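Local coordinates for protein hydrolase, haloacid dehalogenase-like family (Porphyromonas gingivalis, PDB 2I6X) that is a predicted hydrolase of the haloacid dehalogenase-like superfamily, with a Rossmann-like core and a helical cap; its substrate is not established, at residues A[60-65]-A[77-82]; A[50-55]-A[114-119]; A[93-98]-A[131-136]; A[37-42]-A[64-69]. All coordinates share one frame; numbering follows the deposited sequence.

Contact 1 (A[60-65]-A[77-82]); sequences EEFRTE and QQVYDA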
# COMPACT_ATOMS: atom_id res chain seq x y z
N GLU A 60 -11.94 -7.50 -13.08
CA GLU A 60 -12.91 -7.62 -14.17
C GLU A 60 -14.23 -6.94 -13.87
O GLU A 60 -14.79 -6.24 -14.73
CB GLU A 60 -13.15 -9.10 -14.53
CG GLU A 60 -14.41 -9.39 -15.37
CD GLU A 60 -14.13 -9.74 -16.84
OE1 GLU A 60 -15.01 -10.39 -17.45
OE2 GLU A 60 -13.07 -9.36 -17.38
N GLU A 61 -14.73 -7.15 -12.65
CA GLU A 61 -15.98 -6.57 -12.20
C GLU A 61 -15.94 -5.03 -12.08
O GLU A 61 -16.87 -4.35 -12.50
CB GLU A 61 -16.43 -7.20 -10.88
CG GLU A 61 -16.95 -8.63 -11.01
CD GLU A 61 -17.32 -9.23 -9.67
OE1 GLU A 61 -16.54 -9.08 -8.70
OE2 GLU A 61 -18.41 -9.84 -9.57
N PHE A 62 -14.84 -4.51 -11.53
CA PHE A 62 -14.63 -3.07 -11.38
C PHE A 62 -14.57 -2.34 -12.73
O PHE A 62 -15.12 -1.25 -12.89
CB PHE A 62 -13.37 -2.82 -10.55
CG PHE A 62 -12.76 -1.45 -10.72
CD1 PHE A 62 -13.18 -0.38 -9.92
CD2 PHE A 62 -11.72 -1.24 -11.66
CE1 PHE A 62 -12.59 0.91 -10.05
CE2 PHE A 62 -11.12 0.04 -11.82
CZ PHE A 62 -11.54 1.12 -11.00
N ARG A 63 -13.91 -2.96 -13.69
CA ARG A 63 -13.74 -2.34 -14.99
C ARG A 63 -15.04 -2.36 -15.79
O ARG A 63 -15.37 -1.38 -16.47
CB ARG A 63 -12.60 -3.05 -15.73
CG ARG A 63 -12.13 -2.32 -16.97
CD ARG A 63 -10.80 -2.86 -17.45
NE ARG A 63 -10.55 -4.24 -17.04
CZ ARG A 63 -10.96 -5.31 -17.70
NH1 ARG A 63 -11.67 -5.15 -18.81
NH2 ARG A 63 -10.69 -6.53 -17.24
N THR A 64 -15.77 -3.46 -15.68
CA THR A 64 -17.09 -3.57 -16.27
C THR A 64 -17.98 -2.45 -15.73
O THR A 64 -18.63 -1.74 -16.50
CB THR A 64 -17.72 -4.96 -15.97
OG1 THR A 64 -16.90 -5.99 -16.53
CG2 THR A 64 -19.14 -5.07 -16.58
N GLU A 65 -18.02 -2.30 -14.41
CA GLU A 65 -18.84 -1.25 -13.81
C GLU A 65 -18.36 0.16 -14.15
O GLU A 65 -19.17 1.06 -14.35
CB GLU A 65 -18.99 -1.43 -12.29
CG GLU A 65 -19.69 -2.70 -11.89
CD GLU A 65 -21.01 -2.85 -12.62
OE1 GLU A 65 -21.06 -3.62 -13.61
OE2 GLU A 65 -21.98 -2.18 -12.22
N GLN A 77 -5.51 -2.81 -19.79
CA GLN A 77 -4.30 -2.06 -20.07
C GLN A 77 -4.51 -0.57 -19.85
O GLN A 77 -3.66 0.10 -19.28
CB GLN A 77 -3.81 -2.39 -21.49
CG GLN A 77 -2.47 -1.80 -21.86
CD GLN A 77 -2.62 -0.39 -22.43
OE1 GLN A 77 -3.54 -0.12 -23.21
NE2 GLN A 77 -1.71 0.51 -22.04
N GLN A 78 -5.66 -0.06 -20.26
CA GLN A 78 -6.00 1.35 -20.08
C GLN A 78 -6.09 1.79 -18.64
O GLN A 78 -5.65 2.88 -18.30
CB GLN A 78 -7.32 1.69 -20.77
CG GLN A 78 -7.20 1.84 -22.26
CD GLN A 78 -8.57 2.04 -22.91
OE1 GLN A 78 -9.52 1.29 -22.64
NE2 GLN A 78 -8.67 3.04 -23.77
N VAL A 79 -6.69 0.94 -17.80
CA VAL A 79 -6.92 1.31 -16.41
C VAL A 79 -5.63 1.11 -15.65
O VAL A 79 -5.25 1.95 -14.84
CB VAL A 79 -8.07 0.47 -15.74
CG1 VAL A 79 -8.20 0.80 -14.24
CG2 VAL A 79 -9.38 0.72 -16.46
N TYR A 80 -5.00 -0.03 -15.90
CA TYR A 80 -3.67 -0.31 -15.38
C TYR A 80 -2.71 0.88 -15.60
O TYR A 80 -2.08 1.37 -14.66
CB TYR A 80 -3.11 -1.55 -16.09
CG TYR A 80 -1.69 -1.85 -15.70
CD1 TYR A 80 -1.41 -2.73 -14.67
CD2 TYR A 80 -0.62 -1.23 -16.37
CE1 TYR A 80 -0.09 -3.01 -14.30
CE2 TYR A 80 0.70 -1.49 -16.00
CZ TYR A 80 0.95 -2.39 -14.96
OH TYR A 80 2.24 -2.69 -14.57
N ASP A 81 -2.62 1.33 -16.85
CA ASP A 81 -1.81 2.49 -17.22
C ASP A 81 -2.16 3.79 -16.48
O ASP A 81 -1.27 4.56 -16.10
CB ASP A 81 -1.91 2.70 -18.73
CG ASP A 81 -1.20 3.94 -19.19
OD1 ASP A 81 0.03 3.90 -19.34
OD2 ASP A 81 -1.88 4.96 -19.41
N ALA A 82 -3.45 4.06 -16.29
CA ALA A 82 -3.89 5.22 -15.53
C ALA A 82 -3.60 5.10 -14.03
O ALA A 82 -3.13 6.06 -13.40
CB ALA A 82 -5.38 5.49 -15.76
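Arg63 and Val79 mark the closest backbone approach of segments 60-65 and 77-82, with Arg63 CA 7.9 Å from Val79 CA. No hydrogen bond crosses between the two, and these segments meet through side chains. Both belong to the helical cap that HAD proteins of this type carry between the first and second strands of the core, here strands 7-10 and 106-111. Val79 carries the contact from its helix: both of its methyl groups are used, each on a different neighbour. CG1, anti to the backbone N (chi1 175°), reaches the rim of the Phe62 ring close to the ring plane, with Val79 CG1 3.9 Å from Phe62 CE2. Val79 thus meets the ring at its edge, not over its face, and the same ring makes an edge-to-face pair with Phe49. CG2, lying beside the backbone N, rests on the methylene part of Arg63, with Val79 CG2 4.0 Å from Arg63 CD and 4.1 Å from Arg63 CG. Those methylenes give the valine an apolar surface, while a bend at chi3 (24°) carries the guanidinium onward to charged company. Its main partner is Glu59, which forms a salt bridge with NE; a long one, 3.7 Å, joins Arg63 NH2 to Glu60 OE2. Helix 59-70 also holds a polar side chain against its own backbone: Thr64 OG1 donates to Glu60 O over 2.8 Å, on the opposite face of that carbonyl from Thr64 N.

Contact 2 (A[50-55]-A[114-119]); sequences LDLESG and NPYVLD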
# COMPACT_ATOMS: atom_id res chain seq x y z
N LEU A 50 -13.26 1.85 -3.96
CA LEU A 50 -13.18 1.12 -2.70
C LEU A 50 -13.47 -0.36 -2.89
O LEU A 50 -12.89 -1.21 -2.21
CB LEU A 50 -14.09 1.70 -1.60
CG LEU A 50 -14.11 0.86 -0.30
CD1 LEU A 50 -12.72 0.85 0.37
CD2 LEU A 50 -15.21 1.25 0.69
N ASP A 51 -14.39 -0.68 -3.80
CA ASP A 51 -14.73 -2.07 -4.10
C ASP A 51 -13.50 -2.75 -4.70
O ASP A 51 -13.27 -3.94 -4.48
CB ASP A 51 -15.92 -2.15 -5.07
CG ASP A 51 -17.23 -1.72 -4.43
OD1 ASP A 51 -17.30 -1.60 -3.19
OD2 ASP A 51 -18.22 -1.51 -5.18
N LEU A 52 -12.71 -1.97 -5.43
CA LEU A 52 -11.47 -2.46 -6.01
C LEU A 52 -10.37 -2.77 -4.97
O LEU A 52 -9.73 -3.82 -5.09
CB LEU A 52 -10.95 -1.48 -7.09
CG LEU A 52 -9.59 -1.77 -7.75
CD1 LEU A 52 -9.66 -2.99 -8.68
CD2 LEU A 52 -9.07 -0.55 -8.48
N GLU A 53 -10.17 -1.89 -3.97
CA GLU A 53 -9.14 -2.07 -2.91
C GLU A 53 -9.49 -3.18 -1.97
O GLU A 53 -8.61 -3.88 -1.49
CB GLU A 53 -8.97 -0.85 -1.99
CG GLU A 53 -8.83 0.46 -2.67
CD GLU A 53 -7.80 1.33 -1.97
OE1 GLU A 53 -8.02 1.65 -0.77
OE2 GLU A 53 -6.77 1.66 -2.66
N SER A 54 -10.77 -3.27 -1.65
CA SER A 54 -11.26 -4.14 -0.62
C SER A 54 -11.48 -5.55 -1.15
O SER A 54 -11.75 -6.46 -0.39
CB SER A 54 -12.57 -3.58 -0.06
OG SER A 54 -13.68 -3.90 -0.88
N GLY A 55 -11.38 -5.71 -2.47
CA GLY A 55 -11.60 -7.01 -3.08
C GLY A 55 -13.06 -7.33 -3.34
O GLY A 55 -13.36 -8.36 -3.93
N ASN A 114 -4.52 -2.35 -5.05
CA ASN A 114 -5.44 -2.91 -6.00
C ASN A 114 -4.66 -3.99 -6.77
O ASN A 114 -3.45 -4.03 -6.67
CB ASN A 114 -5.95 -1.81 -6.88
CG ASN A 114 -4.84 -1.07 -7.57
OD1 ASN A 114 -4.24 -1.59 -8.53
ND2 ASN A 114 -4.55 0.12 -7.10
N PRO A 115 -5.37 -4.88 -7.49
CA PRO A 115 -4.72 -5.93 -8.31
C PRO A 115 -3.68 -5.46 -9.35
O PRO A 115 -2.76 -6.23 -9.65
CB PRO A 115 -5.89 -6.58 -9.05
CG PRO A 115 -7.03 -6.29 -8.23
CD PRO A 115 -6.83 -4.99 -7.54
N TYR A 116 -3.85 -4.26 -9.90
CA TYR A 116 -2.95 -3.71 -10.92
C TYR A 116 -1.57 -3.45 -10.31
O TYR A 116 -0.56 -3.89 -10.85
CB TYR A 116 -3.48 -2.40 -11.52
CG TYR A 116 -4.87 -2.47 -12.09
CD1 TYR A 116 -5.10 -3.03 -13.35
CD2 TYR A 116 -5.97 -1.99 -11.37
CE1 TYR A 116 -6.39 -3.10 -13.87
CE2 TYR A 116 -7.25 -2.06 -11.89
CZ TYR A 116 -7.46 -2.61 -13.13
OH TYR A 116 -8.73 -2.66 -13.64
N VAL A 117 -1.54 -2.75 -9.18
CA VAL A 117 -0.28 -2.44 -8.52
C VAL A 117 0.39 -3.74 -8.09
O VAL A 117 1.60 -3.91 -8.23
CB VAL A 117 -0.48 -1.44 -7.34
CG1 VAL A 117 0.82 -1.25 -6.54
CG2 VAL A 117 -0.92 -0.09 -7.90
N LEU A 118 -0.41 -4.68 -7.62
CA LEU A 118 0.08 -5.99 -7.24
C LEU A 118 0.64 -6.78 -8.42
O LEU A 118 1.67 -7.44 -8.26
CB LEU A 118 -1.01 -6.78 -6.53
CG LEU A 118 -1.20 -6.47 -5.05
CD1 LEU A 118 -2.23 -7.44 -4.47
CD2 LEU A 118 0.15 -6.54 -4.30
N ASP A 119 -0.00 -6.71 -9.58
CA ASP A 119 0.57 -7.28 -10.79
C ASP A 119 1.96 -6.67 -11.06
O ASP A 119 2.91 -7.40 -11.40
CB ASP A 119 -0.38 -7.13 -11.99
CG ASP A 119 -1.63 -8.07 -11.92
OD1 ASP A 119 -1.75 -8.92 -10.99
OD2 ASP A 119 -2.54 -7.96 -12.80
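Leu52 reaches from helix 48-54 to the start of helix 115-121, and its branched end touches three consecutive residues there. Followed outward, the chain begins with CB, which packs against Phe62 of the neighbouring helix 59-70. With chi1 at 176°, CG lies opposite the backbone N, and the side chain extends away from its helix until Leu52 CG stands 3.7 Å from Asn114 CB. At the fork the methyls part company. CD1 takes the proline, with Leu52 CD1 3.6 Å from Pro115 CD, whereas CD2 lies against the asparagine, with Leu52 CD2 3.7 Å from Asn114 CB. Both methyls are also near the tyrosine, each 4.1 Å from Tyr116 CE2, and the leucine and tyrosine side chains run at about a right angle.

Asn114 serves as the N-cap of helix 115-121: its OD1 accepts from Val117 N at 3.0 Å, with an N-H...O angle of 163° and the donor above the amide plane. It comes just after strand 106-111, whose C-terminal end usually carries the second signature motif in HAD proteins. Since Leu52 is on a cap helix and Asn114 follows a core strand, the contact joins cap to core. No hydrogen bond crosses between 50-55 and 114-119, and the amide oxygen of Asn114 is engaged within its own helix start, which implies that this contact rests on apolar fit.

Contact 3 (A[93-98]-A[131-136]); sequences EKFDYI and RTLDSF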
# COMPACT_ATOMS: atom_id res chain seq x y z
N GLU A 93 16.39 2.81 -2.57
CA GLU A 93 17.15 2.90 -1.33
C GLU A 93 16.37 2.43 -0.09
O GLU A 93 16.95 1.80 0.78
CB GLU A 93 17.84 4.25 -1.13
CG GLU A 93 17.02 5.42 -0.55
CD GLU A 93 17.90 6.69 -0.38
OE1 GLU A 93 18.74 6.74 0.57
OE2 GLU A 93 17.76 7.63 -1.21
N LYS A 94 15.07 2.72 -0.04
CA LYS A 94 14.24 2.24 1.06
C LYS A 94 14.06 0.73 1.00
O LYS A 94 14.03 0.08 2.03
CB LYS A 94 12.91 2.97 1.13
CG LYS A 94 13.05 4.46 1.43
CD LYS A 94 11.68 5.12 1.39
CE LYS A 94 11.73 6.63 1.50
NZ LYS A 94 10.34 7.19 1.41
N PHE A 95 13.98 0.16 -0.21
CA PHE A 95 13.96 -1.30 -0.31
C PHE A 95 15.28 -1.94 0.10
O PHE A 95 15.29 -2.97 0.78
CB PHE A 95 13.51 -1.76 -1.70
CG PHE A 95 12.03 -1.77 -1.87
CD1 PHE A 95 11.26 -2.80 -1.32
CD2 PHE A 95 11.39 -0.73 -2.52
CE1 PHE A 95 9.85 -2.82 -1.46
CE2 PHE A 95 9.99 -0.72 -2.66
CZ PHE A 95 9.22 -1.78 -2.13
N ASP A 96 16.39 -1.33 -0.30
CA ASP A 96 17.71 -1.75 0.17
C ASP A 96 17.80 -1.74 1.69
O ASP A 96 18.30 -2.69 2.28
CB ASP A 96 18.82 -0.87 -0.44
CG ASP A 96 19.18 -1.29 -1.85
OD1 ASP A 96 18.77 -2.41 -2.27
OD2 ASP A 96 19.88 -0.53 -2.55
N TYR A 97 17.30 -0.66 2.31
CA TYR A 97 17.33 -0.51 3.75
C TYR A 97 16.50 -1.58 4.44
O TYR A 97 16.91 -2.16 5.44
CB TYR A 97 16.86 0.88 4.18
CG TYR A 97 16.75 0.99 5.68
CD1 TYR A 97 17.89 0.88 6.49
CD2 TYR A 97 15.52 1.18 6.29
CE1 TYR A 97 17.80 0.95 7.89
CE2 TYR A 97 15.41 1.27 7.69
CZ TYR A 97 16.55 1.15 8.48
OH TYR A 97 16.46 1.23 9.84
N ILE A 98 15.32 -1.84 3.90
CA ILE A 98 14.42 -2.85 4.40
C ILE A 98 15.11 -4.20 4.28
O ILE A 98 15.05 -5.02 5.17
CB ILE A 98 13.07 -2.80 3.62
CG1 ILE A 98 12.25 -1.60 4.08
CG2 ILE A 98 12.20 -4.05 3.81
CD1 ILE A 98 10.91 -1.57 3.40
N ARG A 131 13.73 -7.82 -8.00
CA ARG A 131 13.21 -8.46 -6.81
C ARG A 131 11.73 -8.16 -6.65
O ARG A 131 11.28 -7.03 -6.91
CB ARG A 131 14.04 -8.09 -5.59
CG ARG A 131 15.28 -8.98 -5.50
CD ARG A 131 15.99 -8.92 -4.19
NE ARG A 131 15.09 -9.16 -3.06
CZ ARG A 131 15.40 -8.86 -1.81
NH1 ARG A 131 14.52 -9.08 -0.86
NH2 ARG A 131 16.59 -8.35 -1.51
N THR A 132 10.97 -9.18 -6.27
CA THR A 132 9.54 -9.02 -6.13
C THR A 132 9.27 -8.41 -4.77
O THR A 132 10.09 -8.51 -3.86
CB THR A 132 8.77 -10.37 -6.25
OG1 THR A 132 9.32 -11.31 -5.31
CG2 THR A 132 8.89 -10.94 -7.65
N LEU A 133 8.11 -7.76 -4.66
CA LEU A 133 7.69 -7.13 -3.43
C LEU A 133 7.62 -8.15 -2.30
O LEU A 133 8.04 -7.86 -1.16
CB LEU A 133 6.33 -6.49 -3.66
CG LEU A 133 5.68 -5.81 -2.46
CD1 LEU A 133 6.36 -4.49 -2.22
CD2 LEU A 133 4.19 -5.65 -2.66
N ASP A 134 7.11 -9.33 -2.61
CA ASP A 134 6.93 -10.38 -1.62
C ASP A 134 8.28 -10.80 -1.00
O ASP A 134 8.35 -11.20 0.16
CB ASP A 134 6.19 -11.56 -2.26
CG ASP A 134 5.16 -12.17 -1.34
OD1 ASP A 134 3.94 -12.04 -1.59
OD2 ASP A 134 5.59 -12.80 -0.35
N SER A 135 9.35 -10.68 -1.77
CA SER A 135 10.67 -11.08 -1.30
C SER A 135 11.31 -10.22 -0.18
O SER A 135 12.34 -10.59 0.35
CB SER A 135 11.64 -11.20 -2.47
OG SER A 135 12.17 -9.92 -2.81
N PHE A 136 10.73 -9.07 0.16
CA PHE A 136 11.30 -8.23 1.23
C PHE A 136 10.61 -8.47 2.58
O PHE A 136 11.10 -8.03 3.62
CB PHE A 136 11.22 -6.74 0.89
CG PHE A 136 12.08 -6.33 -0.27
CD1 PHE A 136 13.39 -5.91 -0.08
CD2 PHE A 136 11.57 -6.36 -1.57
CE1 PHE A 136 14.19 -5.54 -1.18
CE2 PHE A 136 12.35 -5.99 -2.65
CZ PHE A 136 13.66 -5.57 -2.47
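Phe95 and Phe136 pack as an edge-to-face aromatic pair on one side of the parallel sheet of the Rossmann-like HAD core, where helix 92-101 meets the loop leading into strand 139-142. Ring centroids are 4.8 Å apart and the planes are inclined at 54°, so the pair is tilted from an ideal T. The bump is the CD1 corner of Phe95, seated over the centre of the Phe136 face, 3.5 Å above its plane; Phe95 CB lies over the same ring as an off-centre CH-pi contact. Two smaller projections fit around the pair. Leu133 CD1 comes to the rim of Phe95, near the ring plane and 3.9 Å from Phe95 CZ, while Ile98 CG2 lies 4.1 Å from Phe136 CB. Leu133 and Ile98 also touch Leu109 and Leu107 of strand 106-111, tying the cluster to the sheet.

Phe136 is thus the filling of a sandwich, its CG turned anti to the carbonyl carbon (chi1 -66°) to set the ring between Phe95 and Arg131. The guanidinium of Arg131 lies across the ring from Phe95, its NH1 3.4 Å above the plane, displaced toward the rim. That flat group is held from two directions: NH2 forms a salt bridge with Asp99 of helix 92-101, and NE and NH1 approach Ser135 side-on. Both nitrogens bond the same oxygen, Arg131 NE at 3.0 Å from Ser135 OG, which in turn donates to Thr132 O at 2.7 Å, in the carbonyl plane.

Contact 4 (A[37-42]-A[64-69]); sequences EEMLDP and TELSRY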
# COMPACT_ATOMS: atom_id res chain seq x y z
N GLU A 37 -11.78 12.70 -10.03
CA GLU A 37 -11.23 13.38 -8.87
C GLU A 37 -12.14 13.16 -7.65
O GLU A 37 -11.65 12.90 -6.55
CB GLU A 37 -11.05 14.86 -9.19
CG GLU A 37 -10.39 15.67 -8.09
CD GLU A 37 -9.57 16.83 -8.65
OE1 GLU A 37 -9.31 17.78 -7.87
OE2 GLU A 37 -9.19 16.78 -9.85
N GLU A 38 -13.44 13.23 -7.86
CA GLU A 38 -14.36 12.93 -6.78
C GLU A 38 -14.47 11.43 -6.48
O GLU A 38 -14.70 11.04 -5.34
CB GLU A 38 -15.73 13.62 -6.98
CG GLU A 38 -16.91 12.71 -7.30
CD GLU A 38 -17.96 13.42 -8.13
OE1 GLU A 38 -19.04 13.77 -7.59
OE2 GLU A 38 -17.69 13.64 -9.33
N MSE A 39 -14.31 10.60 -7.52
CA MSE A 39 -14.32 9.14 -7.37
C MSE A 39 -13.16 8.67 -6.50
O MSE A 39 -13.29 7.71 -5.74
CB MSE A 39 -14.30 8.42 -8.72
CG MSE A 39 -15.67 8.35 -9.45
SE MSE A 39 -15.92 6.76 -10.62
CE MSE A 39 -14.33 6.94 -11.71
N LEU A 40 -12.03 9.37 -6.61
CA LEU A 40 -10.80 9.09 -5.86
C LEU A 40 -10.63 9.86 -4.53
O LEU A 40 -9.58 9.76 -3.90
CB LEU A 40 -9.57 9.34 -6.75
CG LEU A 40 -8.80 8.16 -7.35
CD1 LEU A 40 -9.66 6.94 -7.56
CD2 LEU A 40 -8.06 8.51 -8.65
N ASP A 41 -11.64 10.62 -4.11
CA ASP A 41 -11.57 11.39 -2.88
C ASP A 41 -12.11 10.61 -1.65
O ASP A 41 -13.12 9.90 -1.76
CB ASP A 41 -12.31 12.74 -3.06
CG ASP A 41 -13.00 13.23 -1.78
OD1 ASP A 41 -12.36 13.98 -1.01
OD2 ASP A 41 -14.17 12.85 -1.55
N PRO A 42 -11.43 10.73 -0.48
CA PRO A 42 -11.87 10.13 0.82
C PRO A 42 -13.17 10.73 1.38
O PRO A 42 -13.24 11.09 2.57
CB PRO A 42 -10.69 10.41 1.76
CG PRO A 42 -9.52 10.78 0.86
CD PRO A 42 -10.14 11.44 -0.34
N THR A 64 -15.77 -3.46 -15.68
CA THR A 64 -17.09 -3.57 -16.27
C THR A 64 -17.98 -2.45 -15.73
O THR A 64 -18.63 -1.74 -16.50
CB THR A 64 -17.72 -4.96 -15.97
OG1 THR A 64 -16.90 -5.99 -16.53
CG2 THR A 64 -19.14 -5.07 -16.58
N GLU A 65 -18.02 -2.30 -14.41
CA GLU A 65 -18.84 -1.25 -13.81
C GLU A 65 -18.36 0.16 -14.15
O GLU A 65 -19.17 1.06 -14.35
CB GLU A 65 -18.99 -1.43 -12.29
CG GLU A 65 -19.69 -2.70 -11.89
CD GLU A 65 -21.01 -2.85 -12.62
OE1 GLU A 65 -21.06 -3.62 -13.61
OE2 GLU A 65 -21.98 -2.18 -12.22
N LEU A 66 -17.04 0.34 -14.23
CA LEU A 66 -16.45 1.65 -14.55
C LEU A 66 -16.78 2.04 -15.98
O LEU A 66 -17.07 3.21 -16.26
CB LEU A 66 -14.93 1.63 -14.36
CG LEU A 66 -14.17 2.82 -13.74
CD1 LEU A 66 -12.72 2.87 -14.23
CD2 LEU A 66 -14.81 4.19 -13.92
N SER A 67 -16.68 1.07 -16.89
CA SER A 67 -17.11 1.22 -18.28
C SER A 67 -18.58 1.66 -18.36
O SER A 67 -18.89 2.65 -19.03
CB SER A 67 -16.93 -0.10 -19.03
OG SER A 67 -15.56 -0.42 -19.15
N ARG A 68 -19.46 0.95 -17.67
CA ARG A 68 -20.88 1.31 -17.59
C ARG A 68 -21.01 2.75 -17.09
O ARG A 68 -21.77 3.53 -17.64
CB ARG A 68 -21.62 0.33 -16.68
CG ARG A 68 -23.18 0.44 -16.65
CD ARG A 68 -23.81 -0.51 -15.57
NE ARG A 68 -23.00 -1.74 -15.42
CZ ARG A 68 -23.10 -2.82 -16.21
NH1 ARG A 68 -23.99 -2.86 -17.20
NH2 ARG A 68 -22.30 -3.87 -16.01
N TYR A 69 -20.23 3.09 -16.07
CA TYR A 69 -20.28 4.41 -15.43
C TYR A 69 -19.92 5.58 -16.37
O TYR A 69 -20.53 6.65 -16.32
CB TYR A 69 -19.38 4.38 -14.18
CG TYR A 69 -19.38 5.58 -13.27
CD1 TYR A 69 -20.14 5.59 -12.10
CD2 TYR A 69 -18.56 6.69 -13.54
CE1 TYR A 69 -20.12 6.69 -11.23
CE2 TYR A 69 -18.53 7.79 -12.68
CZ TYR A 69 -19.30 7.78 -11.53
OH TYR A 69 -19.27 8.88 -10.67
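Met39, present as selenomethionine, lays its selenium over one face of the Tyr69 ring. The residue was modelled in two conformers, and its selenium and CE contacts hold for the one described here, which makes them less certain. In it Met39 SE is 3.9 Å from the ring centroid and 27° off the ring normal, over the face but shifted toward the rim; its closest ring atom is Tyr69 CE2, at 3.5 Å from SE. The result is a Met-aromatic contact, with selenium in the place of sulfur. The two side chains run past each other in opposite directions, and further back along the methionine Met39 CG approaches Tyr69 OH at 3.8 Å. A bend about the CG-SE bond (chi3 -54°) turns the terminal methyl away from the tyrosine to meet a leucine one helical turn earlier: Met39 CE is 3.6 Å from Leu66 CD2.

The contact joins the short helix 36-39 to helix 59-70 within the helical cap of this HAD-like protein, at an edge where the leucine is buried and the tyrosine exposed. Val33 packs on both Met39 and Leu66, and Leu48 and Phe49 of helix 48-54 also touch the methionine, extending the apolar patch. Elsewhere on helix 59-70, Glu65 and Arg68 form a salt bridge one turn apart: Arg68 NH2 donates to Glu65 OE1 over 2.7 Å, meeting the carboxylate on its syn side with an N-H...O angle of 156°.

Contacts 1, 2 and 4 lie on one side of the chain's centre. Contacts 1 and 4 share helix 59-70, their centres about 10 Å apart, and contact 1 is nested inside the chain loop closed by contact 2. Contacts 1 and 2 touch directly, their centres also about 10 Å apart, so contact 2 carries cap packing onto helix 115-121 of the core. Contact 3 stands apart in the core, its centre about 21 Å from that of contact 2 and about 32 Å from that of contact 4. Along the chain, contacts 2 and 3 interleave, as do 2 and 4. The cap inserted between strands 7-10 and 106-111 therefore has its own helical interior and packs on the core domain at contact 2 through apolar side chains.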